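Local coordinates for exodeoxyribonuclease (Neisseria meningitidis, PDB 2JC5), which probably cleaves DNA at apurinic or apyrimidinic sites as a magnesium- or manganese-dependent repair endonuclease of the AP/ExoA family, at residues A[5-10]-A[18-23]; A[29-34]-A[98-103]; A[35-40]-A[70-75]; A[236-241]-A[246-251]. All coordinates share one frame; numbering follows the deposited sequence.

Interaction 1 (A[5-10]-A[18-23]). With MG (magnesium ion), chain B.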
loop_
_atom_site.group_PDB
_atom_site.type_symbol
_atom_site.label_atom_id
_atom_site.label_comp_id
_atom_site.label_asym_id
_atom_site.label_seq_id
_atom_site.Cartn_x
_atom_site.Cartn_y
_atom_site.Cartn_z
ATOM N N ILE A 5 3.428 7.925 -3.704
ATOM C CA ILE A 5 3.734 6.645 -4.338
ATOM C C ILE A 5 3.579 5.556 -3.311
ATOM O O ILE A 5 4.076 5.709 -2.194
ATOM C CB ILE A 5 5.153 6.621 -4.929
ATOM C CG1 ILE A 5 5.259 7.733 -5.991
ATOM C CG2 ILE A 5 5.488 5.236 -5.491
ATOM C CD1 ILE A 5 6.537 7.705 -6.823
ATOM N N SER A 6 2.884 4.477 -3.686
ATOM C CA SER A 6 2.773 3.290 -2.848
ATOM C C SER A 6 3.506 2.158 -3.557
ATOM O O SER A 6 3.226 1.883 -4.711
ATOM C CB SER A 6 1.314 2.917 -2.630
ATOM O OG SER A 6 1.183 1.871 -1.679
ATOM N N ALA A 7 4.432 1.509 -2.863
ATOM C CA ALA A 7 5.200 0.433 -3.473
ATOM C C ALA A 7 5.488 -0.670 -2.480
ATOM O O ALA A 7 6.146 -0.454 -1.457
ATOM C CB ALA A 7 6.504 0.969 -4.071
ATOM N N ASN A 8 5.008 -1.864 -2.793
ATOM C CA ASN A 8 5.489 -3.058 -2.114
ATOM C C ASN A 8 6.787 -3.444 -2.786
ATOM O O ASN A 8 6.814 -3.777 -3.986
ATOM C CB ASN A 8 4.446 -4.182 -2.152
ATOM C CG ASN A 8 4.972 -5.475 -1.554
ATOM O OD1 ASN A 8 6.168 -5.803 -1.703
ATOM N ND2 ASN A 8 4.103 -6.221 -0.880
ATOM N N VAL A 9 7.877 -3.277 -2.033
ATOM C CA VAL A 9 9.230 -3.383 -2.586
ATOM C C VAL A 9 9.814 -4.786 -2.579
ATOM O O VAL A 9 10.909 -5.002 -3.106
ATOM C CB VAL A 9 10.204 -2.373 -1.926
ATOM C CG1 VAL A 9 9.741 -0.927 -2.242
ATOM C CG2 VAL A 9 10.340 -2.624 -0.390
ATOM N N ASN A 10 9.077 -5.749 -2.014
ATOM C CA ASN A 10 9.534 -7.137 -1.998
ATOM C C ASN A 10 10.967 -7.244 -1.475
ATOM O O ASN A 10 11.819 -7.882 -2.082
ATOM C CB ASN A 10 9.413 -7.739 -3.405
ATOM C CG ASN A 10 9.469 -9.254 -3.408
ATOM O OD1 ASN A 10 8.965 -9.914 -2.491
ATOM N ND2 ASN A 10 10.052 -9.816 -4.463
ATOM N N LYS A 18 18.001 -2.912 -7.470
ATOM C CA LYS A 18 17.298 -2.814 -8.748
ATOM C C LYS A 18 16.938 -1.388 -9.152
ATOM O O LYS A 18 16.236 -1.187 -10.138
ATOM C CB LYS A 18 16.019 -3.651 -8.710
ATOM C CG LYS A 18 16.232 -5.127 -8.554
ATOM C CD LYS A 18 14.903 -5.850 -8.385
ATOM C CE LYS A 18 15.064 -7.312 -8.052
ATOM N NZ LYS A 18 15.761 -8.083 -9.089
ATOM N N GLY A 19 17.425 -0.398 -8.417
ATOM C CA GLY A 19 17.268 1.006 -8.803
ATOM C C GLY A 19 16.187 1.758 -8.065
ATOM O O GLY A 19 15.891 2.897 -8.404
ATOM N N PHE A 20 15.587 1.138 -7.050
ATOM C CA PHE A 20 14.486 1.790 -6.372
ATOM C C PHE A 20 14.930 3.065 -5.672
ATOM O O PHE A 20 14.176 4.041 -5.627
ATOM C CB PHE A 20 13.777 0.840 -5.395
ATOM C CG PHE A 20 12.519 1.420 -4.809
ATOM C CD1 PHE A 20 11.385 1.567 -5.588
ATOM C CD2 PHE A 20 12.478 1.856 -3.505
ATOM C CE1 PHE A 20 10.226 2.135 -5.064
ATOM C CE2 PHE A 20 11.330 2.429 -2.976
ATOM C CZ PHE A 20 10.200 2.556 -3.769
ATOM N N TYR A 21 16.148 3.082 -5.128
ATOM C CA TYR A 21 16.617 4.272 -4.428
ATOM C C TYR A 21 16.629 5.487 -5.370
ATOM O O TYR A 21 16.160 6.576 -5.020
ATOM C CB TYR A 21 18.016 4.051 -3.866
ATOM C CG TYR A 21 18.543 5.241 -3.112
ATOM C CD1 TYR A 21 17.983 5.605 -1.911
ATOM C CD2 TYR A 21 19.627 5.991 -3.590
ATOM C CE1 TYR A 21 18.457 6.671 -1.194
ATOM C CE2 TYR A 21 20.108 7.070 -2.868
ATOM C CZ TYR A 21 19.505 7.411 -1.672
ATOM O OH TYR A 21 19.966 8.483 -0.906
ATOM N N GLU A 22 17.170 5.305 -6.573
ATOM C CA GLU A 22 17.264 6.397 -7.516
ATOM C C GLU A 22 15.875 6.849 -7.942
ATOM O O GLU A 22 15.614 8.044 -8.093
ATOM C CB GLU A 22 18.098 5.981 -8.725
ATOM C CG GLU A 22 19.588 5.821 -8.421
ATOM C CD GLU A 22 19.980 4.470 -7.812
ATOM O OE1 GLU A 22 19.119 3.606 -7.617
ATOM O OE2 GLU A 22 21.187 4.255 -7.542
ATOM N N TYR A 23 14.969 5.887 -8.079
ATOM C CA TYR A 23 13.587 6.178 -8.425
ATOM C C TYR A 23 12.878 7.033 -7.379
ATOM O O TYR A 23 12.062 7.880 -7.726
ATOM C CB TYR A 23 12.826 4.862 -8.624
ATOM C CG TYR A 23 11.345 5.035 -8.894
ATOM C CD1 TYR A 23 10.898 5.528 -10.102
ATOM C CD2 TYR A 23 10.401 4.683 -7.939
ATOM C CE1 TYR A 23 9.542 5.714 -10.344
ATOM C CE2 TYR A 23 9.054 4.849 -8.168
ATOM C CZ TYR A 23 8.626 5.359 -9.367
ATOM O OH TYR A 23 7.266 5.508 -9.594
HETATM MG MG MG B . 6.836 -9.968 -1.589
HETATM O O HOH W 1 6.357 -8.488 -2.642
HETATM O O HOH W 2 7.410 -11.407 -0.588
HETATM O O HOH W 3 6.095 -11.297 -2.928
HETATM O O HOH W 4 5.118 -10.021 -0.980
#
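In the DNase I-like fold of this AP endonuclease family, helix 20-26 covers strand 2-8 through Phe20 and Tyr23, and that strand runs on into the magnesium site. Val9 and Phe20 meet at about a right angle: CG1 of the valine sits over one face of the phenyl ring, 3.9 Å from the ring centroid and 17° off its normal, a CH-pi contact. With CG1 beside the backbone N of Val9 (chi1 -64°), this is the methyl laid on the ring. Ala7 adds its CB at an oblique approach, 4.0 Å from Phe20 CE1. One helical turn on, Tyr23 comes from the direction opposite to Ile5, and Ile5 CD1 reaches Tyr23 OH at 3.6 Å. Phe244 meets Phe20 edge-to-face, and Tyr23 is stacked with Tyr239. All five touching residues are buried and the contact is largely apolar, with the Tyr23 hydroxyl as its one polar group; the polar work is done by Asn8 and Asn10. Asn8 OD1 accepts from Asn10 N at 2.9 Å in an Asx turn, and also takes a hydrogen bond of 2.9 Å from one of the magnesium-bound waters. Asn10 OD1 binds the magnesium ion directly at 2.3 Å, together with Glu36 and four waters. Asn8 is thus a second-shell residue in this structure: its side-chain amide oxygen closes the turn leading to Asn10 and probably helps orient a metal-bound water. The chemistry implies a division of labour, in which apolar contacts join strand and helix while one amide oxygen binds the ion and the other holds one of its waters.

Interaction 2 (A[29-34]-A[98-103])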
loop_
_atom_site.group_PDB
_atom_site.type_symbol
_atom_site.label_atom_id
_atom_site.label_comp_id
_atom_site.label_asym_id
_atom_site.label_seq_id
_atom_site.Cartn_x
_atom_site.Cartn_y
_atom_site.Cartn_z
ATOM N N ALA A 29 8.408 12.132 -6.175
ATOM C CA ALA A 29 7.468 11.885 -5.081
ATOM C C ALA A 29 7.726 12.784 -3.882
ATOM O O ALA A 29 8.875 12.952 -3.453
ATOM C CB ALA A 29 7.541 10.430 -4.625
ATOM N N ASP A 30 6.639 13.296 -3.319
ATOM C CA ASP A 30 6.646 13.981 -2.037
ATOM C C ASP A 30 6.603 13.012 -0.858
ATOM O O ASP A 30 7.237 13.256 0.179
ATOM C CB ASP A 30 5.471 14.928 -1.949
ATOM C CG ASP A 30 5.553 16.016 -2.981
ATOM O OD1 ASP A 30 6.385 16.930 -2.774
ATOM O OD2 ASP A 30 4.842 15.936 -4.010
ATOM N N ILE A 31 5.856 11.919 -1.033
ATOM C CA ILE A 31 5.694 10.891 -0.009
ATOM C C ILE A 31 5.754 9.536 -0.687
ATOM O O ILE A 31 5.142 9.352 -1.740
ATOM C CB ILE A 31 4.344 11.016 0.743
ATOM C CG1 ILE A 31 4.234 12.395 1.415
ATOM C CG2 ILE A 31 4.211 9.918 1.789
ATOM C CD1 ILE A 31 2.873 12.723 1.949
ATOM N N VAL A 32 6.528 8.619 -0.105
ATOM C CA VAL A 32 6.652 7.252 -0.611
ATOM C C VAL A 32 6.309 6.311 0.539
ATOM O O VAL A 32 6.953 6.346 1.596
ATOM C CB VAL A 32 8.066 6.956 -1.174
ATOM C CG1 VAL A 32 8.150 5.515 -1.736
ATOM C CG2 VAL A 32 8.397 7.944 -2.278
ATOM N N CYS A 33 5.266 5.515 0.341
ATOM C CA CYS A 33 4.880 4.504 1.287
ATOM C C CYS A 33 5.361 3.189 0.743
ATOM O O CYS A 33 4.991 2.821 -0.382
ATOM C CB CYS A 33 3.370 4.472 1.424
ATOM S SG CYS A 33 2.717 5.958 2.131
ATOM N N VAL A 34 6.169 2.485 1.536
ATOM C CA VAL A 34 6.663 1.186 1.095
ATOM C C VAL A 34 6.202 0.076 2.011
ATOM O O VAL A 34 5.976 0.266 3.214
ATOM C CB VAL A 34 8.198 1.127 0.897
ATOM C CG1 VAL A 34 8.635 2.190 -0.102
ATOM C CG2 VAL A 34 8.953 1.275 2.228
ATOM N N CYS A 98 1.591 8.787 9.193
ATOM C CA CYS A 98 2.257 10.083 9.335
ATOM C C CYS A 98 1.284 11.211 9.056
ATOM O O CYS A 98 0.570 11.192 8.052
ATOM C CB CYS A 98 3.447 10.168 8.399
ATOM S SG CYS A 98 4.786 9.087 8.872
ATOM N N ASP A 99 1.259 12.187 9.964
ATOM C CA ASP A 99 0.377 13.351 9.871
ATOM C C ASP A 99 1.161 14.617 9.514
ATOM O O ASP A 99 2.255 14.868 10.040
ATOM C CB ASP A 99 -0.336 13.600 11.207
ATOM C CG ASP A 99 -1.208 12.455 11.653
ATOM O OD1 ASP A 99 -1.577 11.601 10.819
ATOM O OD2 ASP A 99 -1.510 12.422 12.865
ATOM N N PHE A 100 0.583 15.403 8.615
ATOM C CA PHE A 100 1.140 16.675 8.179
ATOM C C PHE A 100 -0.003 17.676 8.202
ATOM O O PHE A 100 -0.795 17.744 7.259
ATOM C CB PHE A 100 1.692 16.587 6.758
ATOM C CG PHE A 100 2.593 15.412 6.514
ATOM C CD1 PHE A 100 2.059 14.180 6.179
ATOM C CD2 PHE A 100 3.980 15.538 6.593
ATOM C CE1 PHE A 100 2.887 13.073 5.946
ATOM C CE2 PHE A 100 4.809 14.450 6.349
ATOM C CZ PHE A 100 4.277 13.226 6.013
ATOM N N GLY A 101 -0.137 18.423 9.292
ATOM C CA GLY A 101 -1.313 19.250 9.460
ATOM C C GLY A 101 -2.545 18.364 9.406
ATOM O O GLY A 101 -2.614 17.363 10.112
ATOM N N ARG A 102 -3.467 18.675 8.502
ATOM C CA ARG A 102 -4.703 17.922 8.361
ATOM C C ARG A 102 -4.628 16.748 7.383
ATOM O O ARG A 102 -5.639 16.101 7.145
ATOM C CB ARG A 102 -5.821 18.880 7.973
ATOM C CG ARG A 102 -6.185 19.844 9.101
ATOM C CD ARG A 102 -6.956 19.144 10.215
ATOM N NE ARG A 102 -8.312 18.851 9.753
ATOM C CZ ARG A 102 -9.251 18.263 10.488
ATOM N NH1 ARG A 102 -8.971 17.799 11.694
ATOM N NH2 ARG A 102 -10.447 18.068 9.971
ATOM N N LEU A 103 -3.441 16.507 6.829
ATOM C CA LEU A 103 -3.178 15.359 5.962
ATOM C C LEU A 103 -2.627 14.203 6.778
ATOM O O LEU A 103 -1.731 14.381 7.608
ATOM C CB LEU A 103 -2.160 15.736 4.875
ATOM C CG LEU A 103 -1.726 14.630 3.900
ATOM C CD1 LEU A 103 -2.894 14.166 3.059
ATOM C CD2 LEU A 103 -0.578 15.109 3.059
#
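This is a small, buried apolar contact between the two beta-sheets of the DNase I-like sandwich: strand 31-35 of one sheet meets the hairpin 95-100/103-109 of the other. Ile31 carries it from its side through CD1, which lies 4.0 Å from Phe100 CE1 and 4.3 Å from Leu103 CD2. The isoleucine and the phenylalanine point at each other from opposite directions, and the methyl approaches the ring obliquely. Ile31 CG1 lies beside the backbone N (chi1 -59°) and the chain continues extended through chi2 (169°), which carries CD1 across to the hairpin. Just 87 Å² is buried between the segments, and Val105 and Val71 also touch Ile31, widening the apolar layer between the sheets. Phe100 in turn rests on Ser73 and Pro77.

The two hairpin partners of Ile31 are brought together by a type II' turn from Phe100 to Leu103, with Gly101 at positive phi as the first of its two central residues. Asp99 has a salt bridge to Arg97 and hydrogen bonds to Ser104 and Asn79. The contact lies away from the annotated sites, so its part is to join the sheets. The turn is closed by a pair of backbone hydrogen bonds, Leu103 N to Phe100 O at 3.0 Å and Phe100 N to Leu103 O at 2.7 Å.

Interaction 3 (A[35-40]-A[70-75]). With MG (magnesium ion), chain B.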
loop_
_atom_site.group_PDB
_atom_site.type_symbol
_atom_site.label_atom_id
_atom_site.label_comp_id
_atom_site.label_asym_id
_atom_site.label_seq_id
_atom_site.Cartn_x
_atom_site.Cartn_y
_atom_site.Cartn_z
ATOM N N GLN A 35 6.021 -1.095 1.404
ATOM C CA GLN A 35 5.655 -2.279 2.152
ATOM C C GLN A 35 6.608 -3.411 1.849
ATOM O O GLN A 35 7.203 -3.490 0.770
ATOM C CB GLN A 35 4.237 -2.737 1.832
ATOM C CG GLN A 35 3.181 -1.671 2.009
ATOM C CD GLN A 35 3.074 -0.757 0.797
ATOM O OE1 GLN A 35 3.175 -1.232 -0.335
ATOM N NE2 GLN A 35 2.893 0.558 1.027
ATOM N N GLU A 36 6.705 -4.297 2.829
ATOM C CA GLU A 36 7.581 -5.467 2.823
ATOM C C GLU A 36 9.064 -5.106 2.747
ATOM O O GLU A 36 9.797 -5.481 1.816
ATOM C CB GLU A 36 7.165 -6.515 1.782
ATOM C CG GLU A 36 7.724 -7.880 2.175
ATOM C CD GLU A 36 7.558 -8.971 1.161
ATOM O OE1 GLU A 36 7.359 -8.675 -0.026
ATOM O OE2 GLU A 36 7.642 -10.149 1.567
ATOM N N LEU A 37 9.513 -4.420 3.792
ATOM C CA LEU A 37 10.925 -4.106 3.958
ATOM C C LEU A 37 11.784 -5.387 3.970
ATOM O O LEU A 37 12.910 -5.393 3.476
ATOM C CB LEU A 37 11.166 -3.393 5.268
ATOM C CG LEU A 37 10.499 -2.020 5.435
ATOM C CD1 LEU A 37 10.642 -1.489 6.892
ATOM C CD2 LEU A 37 11.054 -1.051 4.409
ATOM N N LYS A 38 11.252 -6.446 4.565
ATOM C CA LYS A 38 11.996 -7.700 4.814
ATOM C C LYS A 38 13.300 -7.398 5.550
ATOM O O LYS A 38 14.345 -7.980 5.243
ATOM C CB LYS A 38 12.328 -8.493 3.531
ATOM C CG LYS A 38 11.167 -9.067 2.729
ATOM C CD LYS A 38 11.724 -10.056 1.667
ATOM C CE LYS A 38 10.667 -10.685 0.810
ATOM N NZ LYS A 38 11.264 -11.797 0.033
ATOM N N ALA A 39 13.230 -6.493 6.517
ATOM C CA ALA A 39 14.411 -5.975 7.192
ATOM C C ALA A 39 13.965 -5.453 8.536
ATOM O O ALA A 39 12.861 -4.917 8.649
ATOM C CB ALA A 39 15.066 -4.843 6.369
ATOM N N GLN A 40 14.802 -5.641 9.551
ATOM C CA GLN A 40 14.632 -4.971 10.831
ATOM C C GLN A 40 15.477 -3.709 10.865
ATOM O O GLN A 40 16.276 -3.469 9.970
ATOM C CB GLN A 40 15.008 -5.923 11.943
ATOM C CG GLN A 40 14.134 -7.147 11.903
ATOM C CD GLN A 40 14.510 -8.163 12.905
ATOM O OE1 GLN A 40 15.692 -8.429 13.136
ATOM N NE2 GLN A 40 13.495 -8.774 13.513
ATOM N N ALA A 70 7.098 1.348 5.798
ATOM C CA ALA A 70 7.663 2.659 6.075
ATOM C C ALA A 70 6.950 3.746 5.282
ATOM O O ALA A 70 6.362 3.499 4.228
ATOM C CB ALA A 70 9.169 2.697 5.775
ATOM N N VAL A 71 7.049 4.965 5.805
ATOM C CA VAL A 71 6.606 6.163 5.109
ATOM C C VAL A 71 7.784 7.124 5.046
ATOM O O VAL A 71 8.371 7.469 6.088
ATOM C CB VAL A 71 5.448 6.858 5.820
ATOM C CG1 VAL A 71 5.093 8.167 5.103
ATOM C CG2 VAL A 71 4.193 5.972 5.885
ATOM N N TYR A 72 8.133 7.546 3.830
ATOM C CA TYR A 72 9.206 8.521 3.601
ATOM C C TYR A 72 8.577 9.795 3.084
ATOM O O TYR A 72 7.679 9.744 2.246
ATOM C CB TYR A 72 10.174 8.022 2.551
ATOM C CG TYR A 72 10.799 6.687 2.857
ATOM C CD1 TYR A 72 11.597 6.503 3.977
ATOM C CD2 TYR A 72 10.638 5.616 1.994
ATOM C CE1 TYR A 72 12.181 5.256 4.249
ATOM C CE2 TYR A 72 11.222 4.385 2.249
ATOM C CZ TYR A 72 12.000 4.211 3.368
ATOM O OH TYR A 72 12.555 2.959 3.589
ATOM N N SER A 73 9.033 10.936 3.575
ATOM C CA SER A 73 8.421 12.191 3.188
ATOM C C SER A 73 9.440 13.301 3.117
ATOM O O SER A 73 10.345 13.364 3.959
ATOM C CB SER A 73 7.301 12.569 4.166
ATOM O OG SER A 73 7.764 12.675 5.499
ATOM N N LYS A 74 9.291 14.178 2.123
ATOM C CA LYS A 74 10.170 15.340 2.059
ATOM C C LYS A 74 10.008 16.235 3.285
ATOM O O LYS A 74 11.010 16.761 3.818
ATOM C CB LYS A 74 9.935 16.154 0.770
ATOM C CG LYS A 74 10.314 15.434 -0.486
ATOM C CD LYS A 74 10.278 16.345 -1.719
ATOM C CE LYS A 74 10.928 15.681 -2.897
ATOM N NZ LYS A 74 10.902 16.550 -4.123
ATOM N N ARG A 75 8.769 16.436 3.714
ATOM C CA ARG A 75 8.466 17.300 4.854
ATOM C C ARG A 75 8.387 16.491 6.139
ATOM O O ARG A 75 8.164 15.283 6.119
ATOM C CB ARG A 75 7.148 18.036 4.627
ATOM C CG ARG A 75 7.202 19.045 3.463
ATOM C CD ARG A 75 8.192 20.187 3.711
HETATM MG MG MG B . 6.836 -9.968 -1.589
HETATM O O HOH W 2 7.410 -11.407 -0.588
HETATM O O HOH W 3 6.095 -11.297 -2.928
HETATM O O HOH W 4 5.118 -10.021 -0.980
HETATM O O HOH W 1 6.357 -8.488 -2.642
#
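Leu37 lays its CD2 methyl against Ala70 and the phenol end of Tyr72, linking the metal-site loop after strand 31-35 to strand 69-73 of the same sheet in the DNase I-like fold. Leu37 CD2 stands 4.4 Å from Ala70 CB, an apolar contact, and likewise 4.4 Å from Tyr72 OH, a loose van der Waals touch. In Leu37 the chi2 of 171° extends CD1 and leaves CD2 as the branch nearest the strand. Ile12 of helix 12-17 also packs on Leu37 and on Tyr72, completing the apolar cluster. The tyrosine hydroxyl is satisfied elsewhere, by a hydrogen bond with Met48 O, so its role toward Leu37 is contact alone.

Next to Leu37 in the chain, Glu36 turns away from strand 69-73 and serves the metal. Two conformers of Glu36 are modelled, and the geometry given here is that of one. Its CG is anti to the backbone N (chi1 -158°) and the chain runs extended, carrying the carboxylate out to the magnesium ion. Asn10 and four waters complete the coordination. A very short approach of one metal-bound water to Glu36 OE2 is tentative. The loop therefore has an apolar residue facing the sheet beside an acidic one facing the ion. The two carboxylate oxygens differ: Glu36 OE2 stays 3.3 Å from the magnesium ion and is not a ligand, whereas Glu36 OE1 binds it at 2.1 Å.

Interaction 4 (A[236-241]-A[246-251])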
loop_
_atom_site.group_PDB
_atom_site.type_symbol
_atom_site.label_atom_id
_atom_site.label_comp_id
_atom_site.label_asym_id
_atom_site.label_seq_id
_atom_site.Cartn_x
_atom_site.Cartn_y
_atom_site.Cartn_z
ATOM N N ALA A 236 -3.070 9.417 -12.190
ATOM C CA ALA A 236 -2.352 8.315 -11.558
ATOM C C ALA A 236 -1.723 7.460 -12.641
ATOM O O ALA A 236 -2.129 7.507 -13.816
ATOM C CB ALA A 236 -3.282 7.489 -10.682
ATOM N N HIS A 237 -0.719 6.686 -12.249
ATOM C CA HIS A 237 -0.154 5.671 -13.122
ATOM C C HIS A 237 0.461 4.546 -12.321
ATOM O O HIS A 237 0.800 4.717 -11.152
ATOM C CB HIS A 237 0.859 6.257 -14.117
ATOM C CG HIS A 237 2.120 6.788 -13.501
ATOM N ND1 HIS A 237 2.236 8.085 -13.044
ATOM C CD2 HIS A 237 3.337 6.215 -13.314
ATOM C CE1 HIS A 237 3.465 8.279 -12.588
ATOM N NE2 HIS A 237 4.149 7.156 -12.728
ATOM N N VAL A 238 0.542 3.385 -12.965
ATOM C CA VAL A 238 1.309 2.257 -12.448
ATOM C C VAL A 238 2.651 2.286 -13.154
ATOM O O VAL A 238 2.716 2.138 -14.372
ATOM C CB VAL A 238 0.566 0.932 -12.669
ATOM C CG1 VAL A 238 1.386 -0.248 -12.155
ATOM C CG2 VAL A 238 -0.811 0.976 -11.979
ATOM N N TYR A 239 3.717 2.476 -12.391
ATOM C CA TYR A 239 5.024 2.689 -12.986
ATOM C C TYR A 239 5.675 1.364 -13.370
ATOM O O TYR A 239 5.903 0.496 -12.511
ATOM C CB TYR A 239 5.952 3.452 -12.034
ATOM C CG TYR A 239 7.321 3.704 -12.627
ATOM C CD1 TYR A 239 7.512 4.670 -13.610
ATOM C CD2 TYR A 239 8.412 2.966 -12.222
ATOM C CE1 TYR A 239 8.751 4.900 -14.148
ATOM C CE2 TYR A 239 9.674 3.197 -12.755
ATOM C CZ TYR A 239 9.835 4.163 -13.715
ATOM O OH TYR A 239 11.063 4.415 -14.275
ATOM N N LYS A 240 5.948 1.207 -14.670
ATOM C CA LYS A 240 6.469 -0.024 -15.219
ATOM C C LYS A 240 7.695 0.154 -16.111
ATOM O O LYS A 240 8.134 -0.807 -16.727
ATOM C CB LYS A 240 5.346 -0.786 -15.948
ATOM C CG LYS A 240 4.297 -1.319 -14.968
ATOM C CD LYS A 240 2.978 -1.665 -15.595
ATOM C CE LYS A 240 3.057 -2.931 -16.363
ATOM N NZ LYS A 240 1.704 -3.211 -16.951
ATOM N N ASP A 241 8.289 1.342 -16.132
ATOM C CA ASP A 241 9.444 1.569 -17.015
ATOM C C ASP A 241 10.679 0.849 -16.490
ATOM O O ASP A 241 11.573 0.527 -17.256
ATOM C CB ASP A 241 9.758 3.061 -17.175
ATOM C CG ASP A 241 8.662 3.833 -17.886
ATOM O OD1 ASP A 241 7.778 3.213 -18.503
ATOM O OD2 ASP A 241 8.686 5.084 -17.834
ATOM N N ASP A 246 8.169 -7.562 -7.382
ATOM C CA ASP A 246 7.046 -8.256 -8.040
ATOM C C ASP A 246 5.808 -7.375 -8.157
ATOM O O ASP A 246 4.936 -7.676 -8.964
ATOM C CB ASP A 246 6.711 -9.626 -7.415
ATOM C CG ASP A 246 6.497 -9.589 -5.933
ATOM O OD1 ASP A 246 6.788 -8.575 -5.275
ATOM O OD2 ASP A 246 6.030 -10.628 -5.444
ATOM N N HIS A 247 5.763 -6.277 -7.395
ATOM C CA HIS A 247 4.742 -5.255 -7.571
ATOM C C HIS A 247 5.310 -4.095 -8.365
ATOM O O HIS A 247 6.534 -3.919 -8.434
ATOM C CB HIS A 247 4.299 -4.666 -6.237
ATOM C CG HIS A 247 3.672 -5.646 -5.299
ATOM N ND1 HIS A 247 2.329 -5.620 -4.963
ATOM C CD2 HIS A 247 4.202 -6.697 -4.633
ATOM C CE1 HIS A 247 2.074 -6.595 -4.108
ATOM N NE2 HIS A 247 3.192 -7.263 -3.888
ATOM N N ALA A 248 4.410 -3.312 -8.961
ATOM C CA ALA A 248 4.758 -2.019 -9.566
ATOM C C ALA A 248 4.311 -0.871 -8.655
ATOM O O ALA A 248 3.247 -0.952 -8.034
ATOM C CB ALA A 248 4.093 -1.884 -10.941
ATOM N N PRO A 249 5.096 0.223 -8.586
ATOM C CA PRO A 249 4.645 1.390 -7.821
ATOM C C PRO A 249 3.372 2.003 -8.360
ATOM O O PRO A 249 3.208 2.129 -9.572
ATOM C CB PRO A 249 5.812 2.373 -7.957
ATOM C CG PRO A 249 6.974 1.512 -8.213
ATOM C CD PRO A 249 6.454 0.411 -9.100
ATOM N N LEU A 250 2.483 2.374 -7.445
ATOM C CA LEU A 250 1.239 3.061 -7.744
ATOM C C LEU A 250 1.395 4.525 -7.381
ATOM O O LEU A 250 1.617 4.859 -6.228
ATOM C CB LEU A 250 0.094 2.423 -6.955
ATOM C CG LEU A 250 -1.266 3.112 -6.996
ATOM C CD1 LEU A 250 -1.834 3.161 -8.432
ATOM C CD2 LEU A 250 -2.205 2.438 -6.014
ATOM N N VAL A 251 1.329 5.392 -8.398
ATOM C CA VAL A 251 1.602 6.807 -8.230
ATOM C C VAL A 251 0.327 7.597 -8.432
ATOM O O VAL A 251 -0.341 7.434 -9.451
ATOM C CB VAL A 251 2.633 7.266 -9.278
ATOM C CG1 VAL A 251 2.982 8.766 -9.082
ATOM C CG2 VAL A 251 3.881 6.366 -9.269
#
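His237 and Val251 pair across the antiparallel strands 233-238 and 250-254, side by side and pointing the same way, and they mark the close part of this contact. His237 N gives a 2.9 Å hydrogen bond to Val251 O, and Val251 N returns one to His237 O at 168°. Over the imidazole face lies Val251 CB, 3.8 Å from the ring centroid and 20° off the normal. The ring reaches it because His237 CG takes the crowded position between backbone N and carbonyl carbon (chi1 67°). On the other face of the sheet, Val238 and Leu250 form a non-hydrogen-bonded pair, with Val238 CG2 at 4.3 Å from Leu250 CD1; helix 191-195 covers both through Trp192. The one carbon pair closer than normal van der Waals distance is Val238 CG1 with Ala248 CB, 3.4 Å. Tyr239 N adds a third backbone bond, to Pro249 O, 2.9 Å long and nearly straight.

While the Tyr239 backbone stays packed, the grip slackens at its ring and at Lys240. Tyr239 CB still lies 4.2 Å from Pro249 CB, but its ring leads away and its hydroxyl bonds Glu242. Lys240, exposed, grazes Ala248 with CG before its chain turns off. Asp246 and His247 leave the hairpin for the active centre, where His247 ND1 is hydrogen-bonded to Asp221 and Asp246 OD2 to Trp204. His247 is the predicted proton acceptor, and Asp246 has been seen to bind metal in this protein though not in this model. The arrangement is an edge beta hairpin whose connecting loop supplies catalytic-site residues, as in DNase I-like nucleases.

Interactions 1 and 3 meet at the magnesium ion, interaction 4 reaches the active centre through Asp246 and His247, and interaction 2 ties the six-stranded sheet they share to the second one. Across the sheet, strands 69-73, 31-35, 2-8, 250-254 and 233-238 follow one another, carrying segments of interactions 3, 2, 1 and 4. Centres of interactions 1 and 4 are 9 Å apart, those of 1 and 3 about 10 Å, and those of 2 and 4 about 18 Å. Along the chain interaction 1 comes first, interaction 3 is nested within the loop closed by interaction 2, and interaction 4 comes last. Residues distant in sequence thereby converge, and His247 of interaction 4 touches Asn8.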